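Local coordinates for putative bacterial transcription regulation protein (Staphylococcus aureus, PDB 3LUR), which probably acts in transcription regulation, as a protein with an effector-binding domain of the integron-associated type, at residues M2-Q7 with M98-Q103; L9-L14 with L92-Y97; A56-L61 with Y72-T77; G104-A109 with G141-E146; F135-D140 with E151-V156. All coordinates share one frame; numbering follows the deposited sequence.

Contact 1: M2-Q7 with M98-Q103; sequences MEYQLQ and MVFEAQ
Met98 lies over one face of the Tyr4 ring, its selenium 4.1 Å from the ring centroid and 10° off the normal, a Met-aromatic contact made here by selenomethionine. CG of Met98 joins it above the same ring, 3.7 Å from Tyr4 CD1. On its other neighbour, Phe100, Tyr4 acts through CB, which stands over the Phe100 face 3.9 Å from the centroid; the two rings meet obliquely. Tyr4 CG sits between the backbone N and the carbonyl carbon (chi1 62°), the crowded position, 4.0 Å from Met98 CB, and the side chain crosses Met98 obliquely. At the edge of Phe100, Met2 O approaches CE2 to 3.4 Å. The backbone is an antiparallel pairing of the first and fourth strands of a six-stranded closed barrel: Gln5 and Val99 form a hydrogen-bonded pair, with Val99 N to Gln5 O at 2.8 Å. Beyond Tyr4 the chains diverge, and one water spans the gap, giving a hydrogen to Glu3 O and accepting one from Glu101 N. On the opposite sheet face Val99 CG2 packs against Gln7 CG at 3.7 Å, and Trp153 touches both. Helix 108-124 covers the aromatic face, with Tyr120 against Tyr4 and Val117 against Met2.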
# COMPACT_ATOMS: atom_id res chain seq x y z
N MSE A 2 -0.90 0.76 -19.05
CA MSE A 2 -1.62 1.05 -17.80
C MSE A 2 -2.87 0.19 -17.64
O MSE A 2 -3.88 0.64 -17.09
CB MSE A 2 -2.00 2.54 -17.74
CG MSE A 2 -0.84 3.48 -17.86
SE MSE A 2 0.61 3.00 -16.66
CE MSE A 2 -0.22 3.23 -14.98
N GLU A 3 -2.82 -1.04 -18.13
CA GLU A 3 -3.94 -1.95 -17.98
C GLU A 3 -4.17 -2.26 -16.49
O GLU A 3 -3.21 -2.38 -15.68
CB GLU A 3 -3.78 -3.23 -18.83
CG GLU A 3 -2.50 -4.04 -18.61
CD GLU A 3 -1.25 -3.45 -19.30
OE1 GLU A 3 -1.37 -2.61 -20.20
OE2 GLU A 3 -0.12 -3.85 -18.94
N TYR A 4 -5.44 -2.35 -16.13
CA TYR A 4 -5.82 -2.63 -14.77
C TYR A 4 -7.00 -3.59 -14.71
O TYR A 4 -7.69 -3.79 -15.70
CB TYR A 4 -6.16 -1.33 -14.05
CG TYR A 4 -7.33 -0.59 -14.64
CD1 TYR A 4 -8.62 -0.86 -14.22
CD2 TYR A 4 -7.16 0.35 -15.65
CE1 TYR A 4 -9.72 -0.18 -14.77
CE2 TYR A 4 -8.26 1.03 -16.20
CZ TYR A 4 -9.53 0.74 -15.76
OH TYR A 4 -10.62 1.39 -16.29
N GLN A 5 -7.20 -4.18 -13.55
CA GLN A 5 -8.36 -5.00 -13.29
C GLN A 5 -9.17 -4.32 -12.21
O GLN A 5 -8.61 -3.75 -11.26
CB GLN A 5 -7.97 -6.40 -12.81
CG GLN A 5 -7.11 -7.19 -13.77
CD GLN A 5 -7.88 -7.66 -15.00
OE1 GLN A 5 -9.13 -7.70 -15.03
NE2 GLN A 5 -7.12 -8.05 -16.04
N LEU A 6 -10.48 -4.32 -12.36
CA LEU A 6 -11.36 -3.78 -11.35
C LEU A 6 -11.54 -4.84 -10.28
O LEU A 6 -11.78 -6.03 -10.58
CB LEU A 6 -12.71 -3.37 -11.93
CG LEU A 6 -12.66 -2.23 -12.93
CD1 LEU A 6 -14.03 -2.06 -13.63
CD2 LEU A 6 -12.23 -0.95 -12.19
N GLN A 7 -11.40 -4.44 -9.03
CA GLN A 7 -11.60 -5.33 -7.91
C GLN A 7 -12.37 -4.54 -6.87
O GLN A 7 -12.47 -3.31 -6.96
CB GLN A 7 -10.26 -5.78 -7.32
CG GLN A 7 -9.37 -6.58 -8.25
CD GLN A 7 -9.97 -7.92 -8.67
OE1 GLN A 7 -11.00 -8.35 -8.14
NE2 GLN A 7 -9.34 -8.57 -9.65
N MSE A 98 -9.00 0.17 -8.98
CA MSE A 98 -8.29 -0.20 -10.18
C MSE A 98 -7.00 -0.81 -9.66
O MSE A 98 -6.32 -0.20 -8.82
CB MSE A 98 -8.00 1.00 -11.07
CG MSE A 98 -9.23 1.68 -11.60
SE MSE A 98 -8.68 3.27 -12.61
CE MSE A 98 -7.94 4.28 -11.15
N VAL A 99 -6.68 -2.01 -10.11
CA VAL A 99 -5.50 -2.72 -9.65
C VAL A 99 -4.50 -2.88 -10.78
O VAL A 99 -4.80 -3.51 -11.80
CB VAL A 99 -5.83 -4.08 -9.07
CG1 VAL A 99 -4.53 -4.77 -8.51
CG2 VAL A 99 -6.87 -3.93 -7.98
N PHE A 100 -3.36 -2.22 -10.62
CA PHE A 100 -2.29 -2.22 -11.63
C PHE A 100 -1.20 -3.14 -11.15
O PHE A 100 -1.19 -3.54 -9.99
CB PHE A 100 -1.71 -0.81 -11.79
CG PHE A 100 -2.71 0.22 -12.16
CD1 PHE A 100 -3.48 0.81 -11.19
CD2 PHE A 100 -2.87 0.62 -13.48
CE1 PHE A 100 -4.43 1.79 -11.53
CE2 PHE A 100 -3.81 1.58 -13.83
CZ PHE A 100 -4.58 2.16 -12.87
N GLU A 101 -0.29 -3.50 -12.05
CA GLU A 101 0.88 -4.31 -11.72
C GLU A 101 2.15 -3.56 -12.07
O GLU A 101 2.27 -2.95 -13.16
CB GLU A 101 0.85 -5.66 -12.43
CG GLU A 101 -0.16 -6.63 -11.85
CD GLU A 101 -0.08 -8.03 -12.45
OE1 GLU A 101 0.55 -8.20 -13.52
OE2 GLU A 101 -0.62 -8.98 -11.84
N ALA A 102 3.08 -3.54 -11.13
CA ALA A 102 4.41 -3.04 -11.34
C ALA A 102 5.28 -4.26 -11.42
O ALA A 102 5.23 -5.10 -10.54
CB ALA A 102 4.85 -2.16 -10.19
N GLN A 103 6.04 -4.39 -12.48
CA GLN A 103 6.95 -5.50 -12.58
C GLN A 103 8.38 -5.01 -12.52
O GLN A 103 8.83 -4.23 -13.36
CB GLN A 103 6.72 -6.32 -13.86
CG GLN A 103 7.54 -7.60 -13.84
CD GLN A 103 7.20 -8.58 -14.92
OE1 GLN A 103 6.99 -8.19 -16.06
NE2 GLN A 103 7.23 -9.89 -14.58
O HOH W 1 -0.69 -2.40 -14.84

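Contact 2: L9-L14 with L92-Y97; sequences LASLTL and LASSKY
Leu9 pairs with Ser95 and Leu12 with Leu92, two antiparallel hydrogen-bonded pairs separated by two residues on each chain, where both strands are interrupted. The straightest bond is Leu9 N to Ser95 O, 2.9 Å with 174° at the hydrogen. Within the interruption Ser11 OG takes a hydrogen from Ser94 N at 3.0 Å; OG lies beside its own backbone N (chi1 -66°). A water donates to both Ala10 O and Leu92 O, so the Leu92 carbonyl serves this water as well as Leu12 N. The leucines gather on one face of the sheet. Leu9 crosses Tyr97 at about a right angle, CD1 reaching CE1 of the ring at 3.7 Å, while Leu14 CD1 meets Leu92 CB at 3.9 Å. Ser95 OG, on the same face, donates to Lys96 O and also bonds Lys130 NZ. Strand 5-21 lies between strand 88-103 and strand 70-77, whose Thr77 touches Leu12 and Leu14; on the other flank strand 149-156 brings Trp153 edge-to-face with Tyr97, and the loop residue Leu55 covers Leu9 and Leu12.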
# COMPACT_ATOMS: atom_id res chain seq x y z
N LEU A 9 -13.21 -4.41 -2.49
CA LEU A 9 -12.95 -4.91 -1.16
C LEU A 9 -14.03 -4.47 -0.16
O LEU A 9 -14.55 -3.34 -0.23
CB LEU A 9 -11.60 -4.42 -0.66
CG LEU A 9 -10.32 -4.82 -1.39
CD1 LEU A 9 -9.17 -4.15 -0.67
CD2 LEU A 9 -10.15 -6.35 -1.44
N ALA A 10 -14.36 -5.36 0.77
CA ALA A 10 -15.17 -5.02 1.92
C ALA A 10 -14.27 -4.17 2.82
O ALA A 10 -13.07 -3.99 2.54
CB ALA A 10 -15.57 -6.26 2.65
N SER A 11 -14.81 -3.65 3.91
CA SER A 11 -13.98 -2.88 4.81
C SER A 11 -13.02 -3.85 5.47
O SER A 11 -13.40 -4.96 5.84
CB SER A 11 -14.79 -2.13 5.85
OG SER A 11 -15.59 -1.13 5.21
N LEU A 12 -11.78 -3.44 5.62
CA LEU A 12 -10.79 -4.32 6.20
C LEU A 12 -10.12 -3.69 7.40
O LEU A 12 -10.08 -2.47 7.52
CB LEU A 12 -9.73 -4.66 5.16
CG LEU A 12 -10.21 -5.41 3.92
CD1 LEU A 12 -9.09 -5.49 2.93
CD2 LEU A 12 -10.74 -6.81 4.24
N THR A 13 -9.66 -4.53 8.32
CA THR A 13 -8.92 -4.06 9.46
C THR A 13 -7.44 -4.23 9.12
O THR A 13 -6.98 -5.34 8.83
CB THR A 13 -9.24 -4.85 10.71
OG1 THR A 13 -10.60 -4.61 11.08
CG2 THR A 13 -8.35 -4.42 11.85
N LEU A 14 -6.70 -3.12 9.14
CA LEU A 14 -5.26 -3.16 8.83
C LEU A 14 -4.46 -2.92 10.10
O LEU A 14 -4.79 -2.03 10.89
CB LEU A 14 -4.93 -2.12 7.78
CG LEU A 14 -5.65 -2.26 6.46
CD1 LEU A 14 -5.10 -1.24 5.46
CD2 LEU A 14 -5.48 -3.66 5.87
N LEU A 92 -9.79 0.22 6.77
CA LEU A 92 -9.72 0.69 5.41
C LEU A 92 -11.13 0.45 4.87
O LEU A 92 -11.55 -0.69 4.71
CB LEU A 92 -8.69 -0.09 4.62
CG LEU A 92 -8.59 0.25 3.13
CD1 LEU A 92 -8.00 1.65 2.98
CD2 LEU A 92 -7.76 -0.77 2.40
N ALA A 93 -11.86 1.54 4.62
CA ALA A 93 -13.25 1.47 4.21
C ALA A 93 -13.41 0.80 2.87
O ALA A 93 -12.61 1.02 1.98
CB ALA A 93 -13.87 2.87 4.17
N SER A 94 -14.52 0.08 2.70
CA SER A 94 -14.80 -0.64 1.45
C SER A 94 -14.75 0.27 0.25
O SER A 94 -15.24 1.41 0.28
CB SER A 94 -16.19 -1.28 1.48
OG SER A 94 -17.19 -0.31 1.56
N SER A 95 -14.25 -0.28 -0.84
CA SER A 95 -14.13 0.49 -2.07
C SER A 95 -13.91 -0.41 -3.24
O SER A 95 -13.46 -1.57 -3.09
CB SER A 95 -12.95 1.46 -1.98
OG SER A 95 -12.89 2.29 -3.12
N LYS A 96 -14.24 0.11 -4.40
CA LYS A 96 -13.81 -0.47 -5.66
C LYS A 96 -12.42 0.10 -5.93
O LYS A 96 -12.05 1.18 -5.43
CB LYS A 96 -14.76 -0.14 -6.81
CG LYS A 96 -16.11 -0.85 -6.75
CD LYS A 96 -16.93 -0.48 -8.00
CE LYS A 96 -18.26 -1.23 -8.05
NZ LYS A 96 -19.09 -0.78 -9.20
N TYR A 97 -11.64 -0.65 -6.71
CA TYR A 97 -10.28 -0.30 -7.01
C TYR A 97 -9.93 -0.62 -8.44
O TYR A 97 -10.52 -1.52 -9.05
CB TYR A 97 -9.30 -1.12 -6.14
CG TYR A 97 -9.32 -0.83 -4.66
CD1 TYR A 97 -10.23 -1.44 -3.82
CD2 TYR A 97 -8.44 0.07 -4.12
CE1 TYR A 97 -10.24 -1.14 -2.45
CE2 TYR A 97 -8.43 0.37 -2.80
CZ TYR A 97 -9.32 -0.23 -1.95
OH TYR A 97 -9.26 0.13 -0.65
O HOH W 2 -10.90 -2.48 2.64

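Contact 3: A56-L61 with Y72-T77; sequences AGILGL and YMIAVT. With EDO (1,2-ethanediol), chain I.
Tyr72 CG stands anti to the backbone N (chi1 -171°), and the side chain it starts ends with Tyr72 OH 3.3 Å from Gly60 CA; Leu61 N lies over one face of the ring. Leu61 CG is likewise anti to its own N (chi1 -175°), and Leu61 CB lies 4.2 Å from Met73 CB. The strands form a beta hairpin, 58-64 with 70-77, fully buried in the antiparallel barrel. Leu59 pairs with Ala75 and Leu61 with Met73, each by two backbone bonds, and Met73 N to Leu61 O is 2.7 Å. Gly60 faces Ile74 between them; a CB there would fall on the Tyr72 hydroxyl. That hydroxyl is hydrogen-bonded to Glu136 OE1 and Trp35 NE1. Ile58 packs on Ile74 and Val76, though Ile58 and Val76 are each modelled in two conformers, and helices 24-41 and 43-50 cover this side. Leu59, Leu61, Met73 and Ala75 occupy the other face. Where the strands part, a water accepts from Thr77 N at 2.9 Å and lies 2.8 Å from Gly57 O.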
# COMPACT_ATOMS: atom_id res chain seq x y z
N ALA A 56 -3.66 -11.10 0.14
CA ALA A 56 -2.53 -12.04 0.09
C ALA A 56 -1.22 -11.30 -0.11
O ALA A 56 -0.70 -11.18 -1.21
CB ALA A 56 -2.73 -13.07 -1.04
N GLY A 57 -0.67 -10.81 0.97
CA GLY A 57 0.59 -10.14 0.93
C GLY A 57 0.65 -9.13 2.04
O GLY A 57 -0.20 -9.12 2.95
N ILE A 58 1.69 -8.34 2.01
CA ILE A 58 1.85 -7.30 2.99
C ILE A 58 1.67 -5.99 2.24
O ILE A 58 2.06 -5.86 1.04
CB ILE A 58 3.19 -7.44 3.75
CG1 ILE A 58 3.30 -6.38 4.85
CG2 ILE A 58 4.37 -7.41 2.78
CD1 ILE A 58 4.36 -6.67 5.88
N LEU A 59 1.04 -5.04 2.90
CA LEU A 59 0.71 -3.76 2.31
C LEU A 59 1.65 -2.64 2.66
O LEU A 59 2.14 -2.52 3.81
CB LEU A 59 -0.69 -3.31 2.73
CG LEU A 59 -1.98 -4.01 2.26
CD1 LEU A 59 -2.27 -5.33 2.93
CD2 LEU A 59 -3.20 -3.07 2.52
N GLY A 60 1.85 -1.78 1.65
CA GLY A 60 2.44 -0.50 1.79
C GLY A 60 1.29 0.45 1.50
O GLY A 60 0.96 0.72 0.34
N LEU A 61 0.64 0.91 2.56
CA LEU A 61 -0.55 1.76 2.43
C LEU A 61 -0.17 3.23 2.43
O LEU A 61 0.39 3.75 3.42
CB LEU A 61 -1.55 1.48 3.56
CG LEU A 61 -2.91 2.19 3.53
CD1 LEU A 61 -3.87 1.57 2.52
CD2 LEU A 61 -3.54 2.18 4.91
N TYR A 72 2.74 6.61 5.20
CA TYR A 72 2.88 5.31 4.63
C TYR A 72 2.76 4.34 5.78
O TYR A 72 3.44 4.50 6.79
CB TYR A 72 4.25 5.17 4.04
CG TYR A 72 4.48 3.96 3.23
CD1 TYR A 72 4.07 3.91 1.90
CD2 TYR A 72 5.18 2.87 3.73
CE1 TYR A 72 4.33 2.83 1.10
CE2 TYR A 72 5.44 1.76 2.94
CZ TYR A 72 5.02 1.75 1.62
OH TYR A 72 5.29 0.70 0.78
N MSE A 73 1.89 3.37 5.64
CA MSE A 73 1.72 2.37 6.67
C MSE A 73 2.07 0.99 6.14
O MSE A 73 1.52 0.51 5.14
CB MSE A 73 0.30 2.42 7.24
CG MSE A 73 0.03 1.42 8.34
SE MSE A 73 -1.89 1.49 8.73
CE MSE A 73 -1.96 0.19 10.14
N ILE A 74 3.00 0.34 6.81
CA ILE A 74 3.33 -1.05 6.51
C ILE A 74 2.33 -1.84 7.34
O ILE A 74 2.25 -1.66 8.55
CB ILE A 74 4.77 -1.35 6.88
CG1 ILE A 74 5.68 -0.59 5.92
CG2 ILE A 74 5.06 -2.88 6.86
CD1 ILE A 74 7.17 -0.66 6.27
N ALA A 75 1.56 -2.70 6.69
CA ALA A 75 0.47 -3.34 7.38
C ALA A 75 0.02 -4.63 6.73
O ALA A 75 0.29 -4.91 5.55
CB ALA A 75 -0.73 -2.37 7.39
N VAL A 76 -0.72 -5.40 7.52
CA VAL A 76 -1.36 -6.62 7.03
C VAL A 76 -2.83 -6.56 7.39
O VAL A 76 -3.23 -5.88 8.34
CB VAL A 76 -0.77 -7.91 7.65
CG1 VAL A 76 0.70 -8.06 7.29
CG2 VAL A 76 -0.97 -7.96 9.18
N THR A 77 -3.65 -7.29 6.63
CA THR A 77 -5.05 -7.41 6.97
C THR A 77 -5.12 -8.39 8.11
O THR A 77 -4.52 -9.49 8.07
CB THR A 77 -5.88 -7.94 5.82
OG1 THR A 77 -5.35 -9.19 5.39
CG2 THR A 77 -5.93 -6.95 4.68
C1 EDO I . -0.33 -9.60 -4.66
O1 EDO I . 0.50 -10.19 -5.64
C2 EDO I . -1.44 -10.58 -4.31
O2 EDO I . -0.90 -11.70 -3.64
O HOH W 3 -2.62 -8.50 4.25

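Contact 4: G104-A109 with G141-E146; sequences GAVPKA and GDTTSE
Two loops meet at the surface, chiefly through backbone polar groups: the link from strand 88-103 into helix 108-124, and the turn joining strands 134-138 and 149-156. Val106 N points straight at Thr143 O, 2.8 Å away with 179° at the hydrogen. Beside that bond, CG2 of Val106 rests 3.8 Å from Thr143 CB, and a water donates to Val106 O while sharing a hydrogen bond with Thr143 OG1. Glu146 folds its carboxylate back over Gly104 and Ala105, its CG beside the backbone N and the chain bent again at CD (chi2 -47°). Glu146 OE1 receives Ala105 N at 3.1 Å from above the carboxylate plane, and Glu146 OE2 lies 3.7 Å from Ala105 CB. Gly104 brings its CA to 3.2 Å from Glu146 O; a CB would be tight on Glu146 OE1 and clash with Ala109. The opposing loop is shaped by a type I turn from Asp142 to Ser145 and by an Asx turn, in which Asp142 OD1 accepts from N and OG1 of Thr144. Beyond the cis peptide before Pro107 the loop enters helix 108-124; Gly104 pairs by backbone with Tyr148, just ahead of strand 149-156, and the Tyr148 side chain packs on Val106 and Thr143.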
# COMPACT_ATOMS: atom_id res chain seq x y z
N GLY A 104 9.11 -5.50 -11.53
CA GLY A 104 10.48 -5.10 -11.37
C GLY A 104 10.91 -5.06 -9.93
O GLY A 104 10.13 -5.33 -9.04
N ALA A 105 12.18 -4.72 -9.76
CA ALA A 105 12.84 -4.72 -8.46
C ALA A 105 12.28 -3.67 -7.54
O ALA A 105 12.03 -2.53 -7.96
CB ALA A 105 14.38 -4.50 -8.65
N VAL A 106 12.00 -4.07 -6.30
CA VAL A 106 11.45 -3.16 -5.28
C VAL A 106 12.66 -2.46 -4.63
O VAL A 106 13.65 -3.12 -4.32
CB VAL A 106 10.61 -3.95 -4.25
CG1 VAL A 106 9.99 -3.05 -3.23
CG2 VAL A 106 9.55 -4.77 -4.97
N PRO A 107 12.59 -1.13 -4.41
CA PRO A 107 11.43 -0.25 -4.61
C PRO A 107 11.35 0.49 -5.95
O PRO A 107 10.28 1.01 -6.26
CB PRO A 107 11.62 0.78 -3.49
CG PRO A 107 13.12 0.99 -3.49
CD PRO A 107 13.66 -0.43 -3.67
N LYS A 108 12.42 0.51 -6.72
CA LYS A 108 12.45 1.37 -7.92
C LYS A 108 11.30 1.14 -8.88
O LYS A 108 10.66 2.12 -9.33
CB LYS A 108 13.77 1.27 -8.67
CG LYS A 108 13.83 2.18 -9.92
CD LYS A 108 15.25 2.45 -10.34
N ALA A 109 11.04 -0.12 -9.21
CA ALA A 109 9.99 -0.44 -10.19
C ALA A 109 8.62 -0.01 -9.68
O ALA A 109 7.77 0.39 -10.46
CB ALA A 109 10.01 -1.90 -10.53
N GLY A 141 8.14 -13.67 -2.51
CA GLY A 141 8.92 -13.94 -3.70
C GLY A 141 10.27 -13.24 -3.59
O GLY A 141 10.71 -12.89 -2.47
N ASP A 142 10.95 -13.06 -4.71
CA ASP A 142 12.25 -12.38 -4.73
C ASP A 142 12.01 -10.93 -5.17
O ASP A 142 11.98 -10.65 -6.36
CB ASP A 142 13.21 -13.05 -5.69
CG ASP A 142 14.51 -12.27 -5.86
OD1 ASP A 142 14.77 -11.34 -5.07
OD2 ASP A 142 15.23 -12.59 -6.79
N THR A 143 11.87 -10.03 -4.21
CA THR A 143 11.56 -8.65 -4.52
C THR A 143 12.71 -7.88 -5.19
O THR A 143 12.51 -6.73 -5.58
CB THR A 143 11.10 -7.85 -3.27
OG1 THR A 143 12.15 -7.83 -2.31
CG2 THR A 143 9.82 -8.47 -2.64
N THR A 144 13.88 -8.49 -5.29
CA THR A 144 15.00 -7.89 -6.00
C THR A 144 14.96 -8.20 -7.49
O THR A 144 15.78 -7.67 -8.24
CB THR A 144 16.38 -8.35 -5.47
OG1 THR A 144 16.64 -9.75 -5.77
CG2 THR A 144 16.46 -8.09 -3.96
N SER A 145 14.07 -9.10 -7.90
CA SER A 145 13.98 -9.51 -9.30
C SER A 145 13.32 -8.49 -10.21
O SER A 145 12.32 -7.86 -9.85
CB SER A 145 13.20 -10.82 -9.41
OG SER A 145 13.11 -11.27 -10.77
N GLU A 146 13.82 -8.42 -11.45
CA GLU A 146 13.20 -7.54 -12.44
C GLU A 146 11.87 -8.13 -12.88
O GLU A 146 11.07 -7.45 -13.51
CB GLU A 146 14.11 -7.26 -13.65
CG GLU A 146 15.33 -6.30 -13.35
CD GLU A 146 14.99 -4.97 -12.54
OE1 GLU A 146 13.81 -4.47 -12.43
OE2 GLU A 146 15.97 -4.40 -12.01
O HOH W 4 14.10 -5.77 -2.63

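Contact 5: F135-D140 with E151-V156; sequences FELYQD and EIWMPV. With EDO (1,2-ethanediol), chain E; EDO (1,2-ethanediol), chain H.
Phe135 and Trp153 form an offset stack, the phenyl ring and the five-membered ring of the indole 16° from parallel with centroids 4.3 Å apart. Trp153 CB sits over the centre of the Phe135 face, and Phe135 CE2 and CZ in turn lie over the indole, Phe135 CE2 3.3 Å from Trp153 CG. Phe135 CG takes the position between its backbone N and carbonyl carbon (chi1 60°), which sets CG 4.1 Å from Trp153 CB on the neighbouring strand. Leu137 CD2 approaches the indole obliquely, 3.9 Å from Trp153 NE1. That NE1 donates to Glu151 OE1 at 2.9 Å, meeting it on the anti side, 29° out of the carboxylate plane, and tying the indole to a residue of its own strand; Glu151 OE1 also has Leu137 CD2 beside it at 3.6 Å. Elsewhere Tyr97 meets Trp153 edge-to-face, while Leu59 and Leu61 pack on Phe135. The opposite face of the sheet carries Glu136 and Ile152 under helix 108-124. There the buried Glu136 OE1 accepts from Tyr138 OH at 2.6 Å, from above the carboxylate plane, with Tyr72 as its second partner. Four backbone bonds hold the strands in register, Phe135 with Trp153 and Leu137 with Glu151, each a hydrogen-bonded pair. This is the antiparallel beta hairpin 134-138/149-156, set in the closed barrel between strands 58-64 and 88-103.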
# COMPACT_ATOMS: atom_id res chain seq x y z
N PHE A 135 -2.79 1.52 -2.03
CA PHE A 135 -1.72 0.66 -1.53
C PHE A 135 -0.98 -0.16 -2.55
O PHE A 135 -1.48 -0.48 -3.62
CB PHE A 135 -2.25 -0.23 -0.38
CG PHE A 135 -3.39 -1.15 -0.74
CD1 PHE A 135 -4.71 -0.74 -0.61
CD2 PHE A 135 -3.14 -2.47 -1.16
CE1 PHE A 135 -5.75 -1.58 -0.91
CE2 PHE A 135 -4.19 -3.33 -1.44
CZ PHE A 135 -5.50 -2.89 -1.33
N GLU A 136 0.24 -0.51 -2.15
CA GLU A 136 1.07 -1.47 -2.83
C GLU A 136 0.84 -2.77 -2.08
O GLU A 136 0.80 -2.78 -0.85
CB GLU A 136 2.54 -1.06 -2.69
CG GLU A 136 2.83 0.32 -3.20
CD GLU A 136 3.99 1.02 -2.51
OE1 GLU A 136 4.74 0.41 -1.72
OE2 GLU A 136 4.14 2.21 -2.76
N LEU A 137 0.71 -3.87 -2.79
CA LEU A 137 0.52 -5.15 -2.14
C LEU A 137 1.64 -6.07 -2.60
O LEU A 137 1.82 -6.33 -3.82
CB LEU A 137 -0.86 -5.73 -2.46
CG LEU A 137 -1.22 -7.08 -1.82
CD1 LEU A 137 -1.29 -6.95 -0.27
CD2 LEU A 137 -2.50 -7.67 -2.40
N TYR A 138 2.38 -6.58 -1.61
CA TYR A 138 3.58 -7.42 -1.84
C TYR A 138 3.41 -8.89 -1.45
O TYR A 138 3.30 -9.22 -0.28
CB TYR A 138 4.76 -6.85 -1.06
CG TYR A 138 5.14 -5.44 -1.45
CD1 TYR A 138 5.97 -5.21 -2.53
CD2 TYR A 138 4.69 -4.35 -0.73
CE1 TYR A 138 6.32 -3.93 -2.89
CE2 TYR A 138 5.02 -3.08 -1.08
CZ TYR A 138 5.83 -2.87 -2.18
OH TYR A 138 6.15 -1.58 -2.54
N GLN A 139 3.35 -9.75 -2.46
CA GLN A 139 3.34 -11.18 -2.29
C GLN A 139 4.75 -11.61 -1.93
O GLN A 139 5.72 -10.83 -2.10
CB GLN A 139 2.94 -11.85 -3.60
CG GLN A 139 3.91 -11.58 -4.76
CD GLN A 139 3.47 -12.22 -6.06
OE1 GLN A 139 3.18 -13.39 -6.10
NE2 GLN A 139 3.42 -11.42 -7.12
N ASP A 140 4.87 -12.84 -1.44
CA ASP A 140 6.15 -13.38 -1.16
C ASP A 140 6.82 -13.65 -2.51
O ASP A 140 6.14 -13.88 -3.53
CB ASP A 140 6.04 -14.66 -0.35
CG ASP A 140 7.33 -15.03 0.34
OD1 ASP A 140 8.28 -14.22 0.35
OD2 ASP A 140 7.37 -16.13 0.92
N GLU A 151 1.38 -5.37 -6.78
CA GLU A 151 0.10 -4.82 -7.18
C GLU A 151 -0.07 -3.45 -6.60
O GLU A 151 0.29 -3.19 -5.46
CB GLU A 151 -1.06 -5.70 -6.74
CG GLU A 151 -1.12 -7.01 -7.44
CD GLU A 151 -2.33 -7.84 -7.05
OE1 GLU A 151 -2.96 -7.56 -6.01
OE2 GLU A 151 -2.59 -8.84 -7.76
N ILE A 152 -0.67 -2.57 -7.38
CA ILE A 152 -0.96 -1.21 -6.92
C ILE A 152 -2.49 -1.06 -6.99
O ILE A 152 -3.10 -1.17 -8.07
CB ILE A 152 -0.25 -0.14 -7.78
CG1 ILE A 152 1.25 -0.13 -7.48
CG2 ILE A 152 -0.86 1.27 -7.51
CD1 ILE A 152 2.10 0.73 -8.44
N TRP A 153 -3.09 -0.78 -5.85
CA TRP A 153 -4.54 -0.70 -5.72
C TRP A 153 -4.93 0.73 -5.50
O TRP A 153 -4.65 1.29 -4.44
CB TRP A 153 -4.99 -1.53 -4.53
CG TRP A 153 -4.86 -2.99 -4.67
CD1 TRP A 153 -3.71 -3.72 -4.80
CD2 TRP A 153 -5.92 -3.94 -4.60
NE1 TRP A 153 -4.00 -5.06 -4.88
CE2 TRP A 153 -5.35 -5.23 -4.73
CE3 TRP A 153 -7.30 -3.82 -4.46
CZ2 TRP A 153 -6.13 -6.40 -4.74
CZ3 TRP A 153 -8.07 -4.99 -4.44
CH2 TRP A 153 -7.47 -6.26 -4.58
N MSE A 154 -5.66 1.29 -6.45
CA MSE A 154 -6.09 2.68 -6.42
C MSE A 154 -7.61 2.72 -6.32
O MSE A 154 -8.31 2.18 -7.18
CB MSE A 154 -5.67 3.39 -7.71
CG MSE A 154 -4.24 3.25 -8.04
SE MSE A 154 -3.06 4.05 -6.69
CE MSE A 154 -3.57 5.87 -6.79
N PRO A 155 -8.13 3.38 -5.27
CA PRO A 155 -9.58 3.42 -5.05
C PRO A 155 -10.34 4.28 -6.04
O PRO A 155 -9.85 5.35 -6.47
CB PRO A 155 -9.69 3.98 -3.64
CG PRO A 155 -8.51 4.80 -3.48
CD PRO A 155 -7.41 4.12 -4.22
N VAL A 156 -11.49 3.79 -6.48
CA VAL A 156 -12.30 4.53 -7.44
C VAL A 156 -13.73 4.51 -7.00
O VAL A 156 -14.14 3.67 -6.15
CB VAL A 156 -12.18 3.96 -8.86
CG1 VAL A 156 -10.75 4.13 -9.40
CG2 VAL A 156 -12.57 2.49 -8.89
C1 EDO E . 1.26 -14.33 -1.63
O1 EDO E . 2.64 -14.59 -1.30
C2 EDO E . 0.75 -15.44 -2.54
O2 EDO E . 1.42 -15.43 -3.83
C1 EDO H . 4.68 -12.55 2.20
O1 EDO H . 4.55 -11.17 1.82
C2 EDO H . 3.44 -13.33 1.76
O2 EDO H . 2.30 -12.98 2.56

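Contacts 3 and 5 are the buried ones, two hairpins whose centres lie about 9 Å apart, joined by a side-chain hydrogen bond and by backbone bonds between strands 58-64 and 134-138. Contacts 1 and 2 are partly buried and share strands 5-21 and 88-103, contact 2 nested in the chain inside the loop that contact 1 closes; there water and a serine hydroxyl supplement the ladder where pairing lapses. Contact 5 borders both through backbone bonds from strand 149-156 to 88-103. Contact 4 alone lies at the surface without strand pairing, relying on a turn carbonyl and a carboxylate, and it reaches contact 5 through Val106 against Tyr138. Aromatic chemistry concentrates in contacts 1 and 5.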